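Local coordinates for protein putative immunoglobulin A1 protease (Bacteroides ovatus, PDB 3N6Z) that is probably a protease acting on immunoglobulin A1, built mainly as a parallel beta-helix, at residues 151-156 and 226-231; 185-190 and 199-204; 252-257 and 263-268. All coordinates share one frame; numbering follows the deposited sequence. Where two conformers were deposited one is given.

Contact 1. Residues 151-156 and 226-231; sequences TGYLGL and RKVGVG. With SO4 (sulfate ion), chain C.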
loop_
_atom_site.group_PDB
_atom_site.type_symbol
_atom_site.label_atom_id
_atom_site.label_comp_id
_atom_site.label_asym_id
_atom_site.label_seq_id
_atom_site.Cartn_x
_atom_site.Cartn_y
_atom_site.Cartn_z
ATOM N N THR A 151 -1.919 -1.744 4.811
ATOM C CA THR A 151 -3.225 -2.343 5.059
ATOM C C THR A 151 -3.440 -3.574 4.219
ATOM O O THR A 151 -2.805 -3.746 3.165
ATOM C CB THR A 151 -4.349 -1.300 4.851
ATOM O OG1 THR A 151 -5.561 -1.745 5.450
ATOM C CG2 THR A 151 -4.542 -1.004 3.351
ATOM N N GLY A 152 -4.362 -4.406 4.666
ATOM C CA GLY A 152 -4.846 -5.544 3.869
ATOM C C GLY A 152 -5.793 -5.036 2.810
ATOM O O GLY A 152 -5.442 -5.082 1.635
ATOM N N TYR A 153 -6.952 -4.527 3.216
ATOM C CA TYR A 153 -7.876 -3.812 2.340
ATOM C C TYR A 153 -7.738 -2.326 2.548
ATOM O O TYR A 153 -7.704 -1.844 3.690
ATOM C CB TYR A 153 -9.340 -4.199 2.619
ATOM C CG TYR A 153 -9.814 -5.367 1.832
ATOM C CD1 TYR A 153 -9.365 -6.642 2.095
ATOM C CD2 TYR A 153 -10.669 -5.163 0.756
ATOM C CE1 TYR A 153 -9.802 -7.728 1.302
ATOM C CE2 TYR A 153 -11.111 -6.197 -0.012
ATOM C CZ TYR A 153 -10.686 -7.464 0.235
ATOM O OH TYR A 153 -11.137 -8.468 -0.605
ATOM N N LEU A 154 -7.719 -1.593 1.429
ATOM C CA LEU A 154 -7.873 -0.150 1.419
ATOM C C LEU A 154 -9.288 0.145 0.922
ATOM O O LEU A 154 -9.594 0.012 -0.262
ATOM C CB LEU A 154 -6.848 0.535 0.540
ATOM C CG LEU A 154 -6.938 2.072 0.516
ATOM C CD1 LEU A 154 -6.890 2.644 1.928
ATOM C CD2 LEU A 154 -5.834 2.651 -0.380
ATOM N N GLY A 155 -10.137 0.541 1.857
ATOM C CA GLY A 155 -11.557 0.626 1.626
ATOM C C GLY A 155 -12.233 -0.738 1.631
ATOM O O GLY A 155 -11.585 -1.777 1.548
ATOM N N LEU A 156 -13.558 -0.700 1.717
ATOM C CA LEU A 156 -14.387 -1.892 1.556
ATOM C C LEU A 156 -15.199 -1.754 0.283
ATOM O O LEU A 156 -15.480 -0.656 -0.183
ATOM C CB LEU A 156 -15.314 -2.057 2.758
ATOM C CG LEU A 156 -14.615 -2.446 4.061
ATOM C CD1 LEU A 156 -15.567 -2.327 5.244
ATOM C CD2 LEU A 156 -14.017 -3.842 3.916
ATOM N N ARG A 226 -4.363 -6.407 -5.666
ATOM C CA ARG A 226 -5.639 -6.688 -6.283
ATOM C C ARG A 226 -6.522 -5.442 -6.215
ATOM O O ARG A 226 -6.462 -4.695 -5.245
ATOM C CB ARG A 226 -6.269 -7.871 -5.528
ATOM C CG ARG A 226 -7.642 -8.323 -5.979
ATOM C CD ARG A 226 -8.156 -9.367 -4.999
ATOM N NE ARG A 226 -9.483 -9.834 -5.400
ATOM C CZ ARG A 226 -10.329 -10.455 -4.587
ATOM N NH1 ARG A 226 -9.965 -10.778 -3.348
ATOM N NH2 ARG A 226 -11.547 -10.775 -5.037
ATOM N N LYS A 227 -7.368 -5.272 -7.216
ATOM C CA LYS A 227 -8.394 -4.234 -7.274
ATOM C C LYS A 227 -9.776 -4.863 -7.381
ATOM O O LYS A 227 -10.020 -5.672 -8.293
ATOM C CB LYS A 227 -8.143 -3.347 -8.499
ATOM C CG LYS A 227 -9.204 -2.285 -8.726
ATOM C CD LYS A 227 -9.261 -1.224 -7.623
ATOM C CE LYS A 227 -10.269 -0.106 -7.901
ATOM N NZ LYS A 227 -11.667 -0.577 -8.104
ATOM N N VAL A 228 -10.667 -4.443 -6.488
ATOM C CA VAL A 228 -12.056 -4.869 -6.476
ATOM C C VAL A 228 -13.004 -3.692 -6.652
ATOM O O VAL A 228 -12.647 -2.542 -6.345
ATOM C CB VAL A 228 -12.413 -5.685 -5.208
ATOM C CG1 VAL A 228 -11.479 -6.922 -5.111
ATOM C CG2 VAL A 228 -12.386 -4.844 -3.945
ATOM N N GLY A 229 -14.206 -3.992 -7.137
ATOM C CA GLY A 229 -15.217 -2.994 -7.400
ATOM C C GLY A 229 -14.953 -2.080 -8.599
ATOM O O GLY A 229 -13.861 -2.048 -9.187
ATOM N N VAL A 230 -15.988 -1.310 -8.947
ATOM C CA VAL A 230 -15.938 -0.305 -9.984
ATOM C C VAL A 230 -15.679 1.053 -9.336
ATOM O O VAL A 230 -16.357 1.422 -8.365
ATOM C CB VAL A 230 -17.256 -0.305 -10.842
ATOM C CG1 VAL A 230 -17.309 0.874 -11.780
ATOM C CG2 VAL A 230 -17.347 -1.603 -11.647
ATOM N N GLY A 231 -14.734 1.787 -9.920
ATOM C CA GLY A 231 -14.293 3.082 -9.406
ATOM C C GLY A 231 -13.052 2.904 -8.530
ATOM O O GLY A 231 -12.883 1.879 -7.874
HETATM S S SO4 C . -13.371 -12.317 -2.274
HETATM O O1 SO4 C . -14.039 -12.182 -0.979
HETATM O O2 SO4 C . -13.700 -13.591 -2.905
HETATM O O3 SO4 C . -13.808 -11.234 -3.146
HETATM O O4 SO4 C . -11.940 -12.271 -2.029
#
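Arg226 NH2 is held by two anionic groups: sulfate O3 at 3.0 Å, and the carboxylate of Asp258 in a salt bridge. Its twin, Arg226 NH1, sends the straighter bond to sulfate O4 (2.8 Å, N-H...O 166°). The anion is therefore held in bidentate fashion by both terminal nitrogens, with its sulfur at the guanidinium edge and in plane. Tyr153 comes in from strand 153-154 and brings its OH to 3.8 Å from Arg226 NH1. Ring and guanidinium planes stand 70° apart, so the two flat groups meet obliquely and do not stack. The reach depends on a stretched arginine: CG lies anti to the backbone N (chi1 178°), and the chain stays extended as far as NE. Val228 fills the angle between the two groups with both its methyls. CG1 of Val228 sits 3.3 Å above the guanidinium plane, displaced toward the rim, while Val228 CG2 lies 4.4 Å from Tyr153 CE2. Strands 153-154, 189-190 and 224-227 are successive parallel strands of a beta-helix, so Tyr153 and Arg226 meet across the intervening coil, whose Val189 touches both Tyr153 and Val228. The loop after strand 224-227 is gathered by Lys227 NZ, which bonds to Val228 O and Gly231 O at 2.8 Å each, with Asp262 O as a further acceptor. A glycerol also lies beside the Tyr153 side chain. Sulfate and glycerol both probably came from the crystallisation liquor, so they prove no substrate site; what they imply is a surface spot where Arg226, already salt-bridged to Asp258, still has N-H groups turned to an anion.

Contact 2. Residues 185-190 and 199-204; sequences GIAGVL and SYIKNC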
loop_
_atom_site.group_PDB
_atom_site.type_symbol
_atom_site.label_atom_id
_atom_site.label_comp_id
_atom_site.label_asym_id
_atom_site.label_seq_id
_atom_site.Cartn_x
_atom_site.Cartn_y
_atom_site.Cartn_z
ATOM N N GLY A 185 3.028 -3.697 -2.054
ATOM C CA GLY A 185 3.938 -2.943 -1.190
ATOM C C GLY A 185 3.210 -2.006 -0.237
ATOM O O GLY A 185 3.657 -1.785 0.880
ATOM N N ILE A 186 2.098 -1.443 -0.704
ATOM C CA ILE A 186 1.267 -0.530 0.096
ATOM C C ILE A 186 0.045 -1.254 0.686
ATOM O O ILE A 186 -0.153 -1.255 1.911
ATOM C CB ILE A 186 0.829 0.750 -0.713
ATOM C CG1 ILE A 186 2.037 1.527 -1.269
ATOM C CG2 ILE A 186 -0.136 1.630 0.109
ATOM C CD1 ILE A 186 2.960 2.153 -0.236
ATOM N N ALA A 187 -0.776 -1.844 -0.193
ATOM C CA ALA A 187 -2.033 -2.483 0.216
ATOM C C ALA A 187 -2.196 -3.814 -0.484
ATOM O O ALA A 187 -1.842 -3.949 -1.663
ATOM C CB ALA A 187 -3.238 -1.568 -0.153
ATOM N N GLY A 188 -2.820 -4.767 0.190
ATOM C CA GLY A 188 -3.147 -6.037 -0.469
ATOM C C GLY A 188 -4.201 -5.860 -1.556
ATOM O O GLY A 188 -4.002 -6.256 -2.725
ATOM N N VAL A 189 -5.316 -5.233 -1.171
ATOM C CA VAL A 189 -6.485 -5.060 -2.017
ATOM C C VAL A 189 -6.968 -3.608 -1.928
ATOM O O VAL A 189 -7.197 -3.109 -0.831
ATOM C CB VAL A 189 -7.640 -6.030 -1.611
ATOM C CG1 VAL A 189 -8.778 -5.931 -2.645
ATOM C CG2 VAL A 189 -7.136 -7.475 -1.450
ATOM N N LEU A 190 -7.115 -2.963 -3.083
ATOM C CA LEU A 190 -7.725 -1.647 -3.199
ATOM C C LEU A 190 -9.191 -1.883 -3.575
ATOM O O LEU A 190 -9.487 -2.600 -4.550
ATOM C CB LEU A 190 -7.025 -0.832 -4.304
ATOM C CG LEU A 190 -7.603 0.527 -4.689
ATOM C CD1 LEU A 190 -7.685 1.493 -3.469
ATOM C CD2 LEU A 190 -6.755 1.156 -5.831
ATOM N N SER A 199 -11.915 5.510 -3.151
ATOM C CA SER A 199 -10.732 4.801 -2.664
ATOM C C SER A 199 -9.591 4.969 -3.658
ATOM O O SER A 199 -9.775 4.759 -4.874
ATOM C CB SER A 199 -10.990 3.322 -2.411
ATOM O OG SER A 199 -11.969 3.108 -1.400
ATOM N N TYR A 200 -8.413 5.341 -3.155
ATOM C CA TYR A 200 -7.269 5.565 -4.008
ATOM C C TYR A 200 -5.961 5.568 -3.242
ATOM O O TYR A 200 -5.929 5.734 -2.005
ATOM C CB TYR A 200 -7.416 6.855 -4.826
ATOM C CG TYR A 200 -7.609 8.140 -4.069
ATOM C CD1 TYR A 200 -6.523 8.837 -3.552
ATOM C CD2 TYR A 200 -8.877 8.729 -3.974
ATOM C CE1 TYR A 200 -6.691 10.058 -2.939
ATOM C CE2 TYR A 200 -9.062 9.969 -3.369
ATOM C CZ TYR A 200 -7.963 10.626 -2.852
ATOM O OH TYR A 200 -8.125 11.854 -2.241
ATOM N N ILE A 201 -4.900 5.365 -4.004
ATOM C CA ILE A 201 -3.519 5.493 -3.543
ATOM C C ILE A 201 -2.866 6.555 -4.409
ATOM O O ILE A 201 -2.871 6.444 -5.633
ATOM C CB ILE A 201 -2.738 4.163 -3.611
ATOM C CG1 ILE A 201 -3.514 3.047 -2.903
ATOM C CG2 ILE A 201 -1.322 4.308 -3.034
ATOM C CD1 ILE A 201 -2.972 1.620 -3.087
ATOM N N LYS A 202 -2.307 7.594 -3.787
ATOM C CA LYS A 202 -1.782 8.746 -4.511
ATOM C C LYS A 202 -0.479 9.244 -3.897
ATOM O O LYS A 202 -0.407 9.396 -2.672
ATOM C CB LYS A 202 -2.817 9.875 -4.492
ATOM C CG LYS A 202 -2.374 11.173 -5.199
ATOM C CD LYS A 202 -3.434 12.257 -5.170
ATOM C CE LYS A 202 -2.956 13.479 -5.940
ATOM N NZ LYS A 202 -2.689 13.155 -7.383
ATOM N N ASN A 203 0.512 9.562 -4.738
ATOM C CA ASN A 203 1.771 10.114 -4.278
ATOM C C ASN A 203 2.437 9.199 -3.229
ATOM O O ASN A 203 2.792 9.630 -2.130
ATOM C CB ASN A 203 1.606 11.560 -3.763
ATOM C CG ASN A 203 1.666 12.589 -4.891
ATOM O OD1 ASN A 203 2.541 12.520 -5.785
ATOM N ND2 ASN A 203 0.725 13.516 -4.873
ATOM N N CYS A 204 2.604 7.950 -3.626
ATOM C CA CYS A 204 3.250 6.935 -2.798
ATOM C C CYS A 204 4.321 6.191 -3.546
ATOM O O CYS A 204 4.303 6.082 -4.757
ATOM C CB CYS A 204 2.246 5.885 -2.275
ATOM S SG CYS A 204 0.979 6.557 -1.159
#
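Leu190 CD1 rests against the start of strand 200-202, 3.9 Å from Ser199 CB and equally 3.9 Å from Tyr200 N. CG of Leu190 points anti to its own amide nitrogen (chi1 174°), which carries this methyl across to the facing backbone. The same CD1 comes to 4.5 Å from Ile201 CG1. Ile201 turns its CD1 toward both Ile186 CG2 and Ala187 CB, 4.3 Å from each. Farther along, Ile186 CD1 meets Cys204 CB at 4.3 Å. The side-chain contacts are apolar and at or slightly beyond van der Waals spacing. The contact lies in the interior of a parallel beta-helix, where two walls of the winding chain face each other and fill the core with aliphatic side chains. Leu154, from strand 153-154, touches both Leu190 and Ile201, and Lys227 of strand 224-227 packs on Leu190. The polar end of Ser199 is engaged outside the contact: OG bonds to Asn192 O and to the amide of Gly166. Asn203, with positive phi and psi, turns the corner after strand 200-202 and brings Cys204 back to face Ile186. On the other side of strand 200-202, Tyr200 stacks on Phe233.

Contact 3. Residues 252-257 and 263-268; sequences GILGQI and IAIKNS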
loop_
_atom_site.group_PDB
_atom_site.type_symbol
_atom_site.label_atom_id
_atom_site.label_comp_id
_atom_site.label_asym_id
_atom_site.label_seq_id
_atom_site.Cartn_x
_atom_site.Cartn_y
_atom_site.Cartn_z
ATOM N N GLY A 252 4.076 -4.416 -11.924
ATOM C CA GLY A 252 4.935 -3.433 -11.273
ATOM C C GLY A 252 4.158 -2.483 -10.379
ATOM O O GLY A 252 4.700 -2.009 -9.374
ATOM N N ILE A 253 2.909 -2.211 -10.734
ATOM C CA ILE A 253 2.019 -1.395 -9.929
ATOM C C ILE A 253 0.924 -2.250 -9.265
ATOM O O ILE A 253 0.758 -2.208 -8.032
ATOM C CB ILE A 253 1.406 -0.213 -10.712
ATOM C CG1 ILE A 253 2.508 0.741 -11.193
ATOM C CG2 ILE A 253 0.391 0.552 -9.860
ATOM C CD1 ILE A 253 3.263 1.502 -10.099
ATOM N N LEU A 254 0.187 -2.999 -10.087
ATOM C CA LEU A 254 -1.011 -3.718 -9.652
ATOM C C LEU A 254 -0.949 -5.153 -10.156
ATOM O O LEU A 254 -0.737 -5.374 -11.350
ATOM C CB LEU A 254 -2.287 -3.025 -10.168
ATOM C CG LEU A 254 -3.630 -3.733 -9.896
ATOM C CD1 LEU A 254 -3.959 -3.752 -8.380
ATOM C CD2 LEU A 254 -4.757 -3.133 -10.728
ATOM N N GLY A 255 -1.211 -6.135 -9.287
ATOM C CA GLY A 255 -1.289 -7.532 -9.737
ATOM C C GLY A 255 -2.479 -7.830 -10.638
ATOM O O GLY A 255 -2.299 -8.230 -11.794
ATOM N N GLN A 256 -3.678 -7.611 -10.119
ATOM C CA GLN A 256 -4.914 -8.027 -10.762
ATOM C C GLN A 256 -6.043 -7.036 -10.621
ATOM O O GLN A 256 -6.289 -6.525 -9.529
ATOM C CB GLN A 256 -5.394 -9.368 -10.184
ATOM C CG GLN A 256 -6.824 -9.760 -10.559
ATOM C CD GLN A 256 -7.183 -11.185 -10.218
ATOM O OE1 GLN A 256 -6.414 -12.115 -10.486
ATOM N NE2 GLN A 256 -8.367 -11.359 -9.609
ATOM N N ILE A 257 -6.783 -6.837 -11.696
ATOM C CA ILE A 257 -8.126 -6.241 -11.654
ATOM C C ILE A 257 -9.116 -7.404 -11.683
ATOM O O ILE A 257 -9.058 -8.272 -12.571
ATOM C CB ILE A 257 -8.416 -5.305 -12.867
ATOM C CG1 ILE A 257 -7.328 -4.236 -13.028
ATOM C CG2 ILE A 257 -9.795 -4.650 -12.701
ATOM C CD1 ILE A 257 -7.450 -3.428 -14.355
ATOM N N ILE A 263 -10.178 0.058 -12.796
ATOM C CA ILE A 263 -9.264 0.981 -12.139
ATOM C C ILE A 263 -8.827 2.005 -13.156
ATOM O O ILE A 263 -8.826 1.736 -14.353
ATOM C CB ILE A 263 -7.965 0.237 -11.592
ATOM C CG1 ILE A 263 -7.293 1.049 -10.470
ATOM C CG2 ILE A 263 -6.986 -0.189 -12.701
ATOM C CD1 ILE A 263 -6.178 0.295 -9.714
ATOM N N ALA A 264 -8.375 3.149 -12.662
ATOM C CA ALA A 264 -7.533 4.073 -13.439
ATOM C C ALA A 264 -6.156 4.077 -12.775
ATOM O O ALA A 264 -6.055 4.153 -11.559
ATOM C CB ALA A 264 -8.138 5.512 -13.488
ATOM N N ILE A 265 -5.126 3.979 -13.595
ATOM C CA ILE A 265 -3.742 4.162 -13.139
ATOM C C ILE A 265 -3.168 5.263 -14.030
ATOM O O ILE A 265 -3.100 5.130 -15.264
ATOM C CB ILE A 265 -2.853 2.899 -13.180
ATOM C CG1 ILE A 265 -3.508 1.741 -12.418
ATOM C CG2 ILE A 265 -1.449 3.216 -12.605
ATOM C CD1 ILE A 265 -2.714 0.469 -12.415
ATOM N N LYS A 266 -2.741 6.346 -13.378
ATOM C CA LYS A 266 -2.290 7.550 -14.064
ATOM C C LYS A 266 -0.990 8.026 -13.451
ATOM O O LYS A 266 -0.833 8.008 -12.235
ATOM C CB LYS A 266 -3.327 8.674 -13.946
ATOM C CG LYS A 266 -4.722 8.284 -14.501
ATOM C CD LYS A 266 -5.745 9.457 -14.386
ATOM C CE LYS A 266 -7.196 8.988 -14.601
ATOM N NZ LYS A 266 -8.258 9.986 -14.215
ATOM N N ASN A 267 -0.081 8.498 -14.286
ATOM C CA ASN A 267 1.154 9.121 -13.833
ATOM C C ASN A 267 1.852 8.251 -12.801
ATOM O O ASN A 267 2.045 8.639 -11.657
ATOM C CB ASN A 267 0.882 10.520 -13.268
ATOM C CG ASN A 267 0.294 11.431 -14.295
ATOM O OD1 ASN A 267 -0.846 11.965 -14.138
ATOM N ND2 ASN A 267 1.019 11.642 -15.336
ATOM N N SER A 268 2.217 7.056 -13.226
ATOM C CA SER A 268 2.829 6.039 -12.378
ATOM C C SER A 268 3.939 5.326 -13.099
ATOM O O SER A 268 4.049 5.372 -14.341
ATOM C CB SER A 268 1.752 5.085 -11.844
ATOM O OG SER A 268 0.834 5.806 -10.966
#
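The backbones of 253-257 and 263-268 run 170° apart in direction, with CA atoms 7.9 Å apart at Ile253 and Ser268 and 7.3 Å at Ile257 and Ile263, too far for paired strands, so side chains alone bridge the gap. Ile263 meets two partners with different branches. Its CG1 lies anti to the backbone N (chi1 -158°), aiming CD1 tip to tip at Leu254, where Ile263 CD1 and Leu254 CD2 stand 3.8 Å apart. The same rotation forces CG2 into the crowded position between backbone N and carbonyl carbon, and there Ile263 CG2 takes the crossing contact with Ile257 CD1 at 3.7 Å. Ile265 slides past Ile253 in the opposite direction: Ile265 CD1 settles 4.0 Å from Ile253 CG2 and 4.2 Å from Leu254 CB. At the far end Ile253 CD1 packs 4.3 Å from Ser268 CB. The serine hydroxyl turns to its own chain, donating from Ser268 OG to Lys266 O at 3.0 Å from above the carbonyl plane, so its polar end is satisfied while its methylene faces the core. Asn267 makes the corner between, its ND2 bonded to Asn298 OD1 of a following turn. This is the buried filling of a beta-helix coil. Strand 233-235 supplies Ile234 against Ile253 and Ile263, strand 224-227 supplies Ala224 and Lys227 against Leu254, and from strand 294-296 Tyr296 covers Ile257 and Ile265.

Overall arrangement
From the N terminus, segment 151-156 comes first, and contact 1 closes a 69-residue excursion when the chain arrives at 226-231. Contact 2 is nested inside it, joining 185-190 to 199-204 across only eight residues. Contact 3 follows in series, after contact 1 has closed, with five residues between its segments. Strands 153-154, 189-190, 224-227 and 254-257 are consecutive parallel neighbours, so contact 1 skips over the strand used by contact 2. Leu154 N to Val189 O and Lys227 N to Gln256 O are probable backbone bonds joining these layers. Contacts 2 and 3 brace facing walls of the beta-helix, and Leu190 CD2 touches Ile263 CD1 between them.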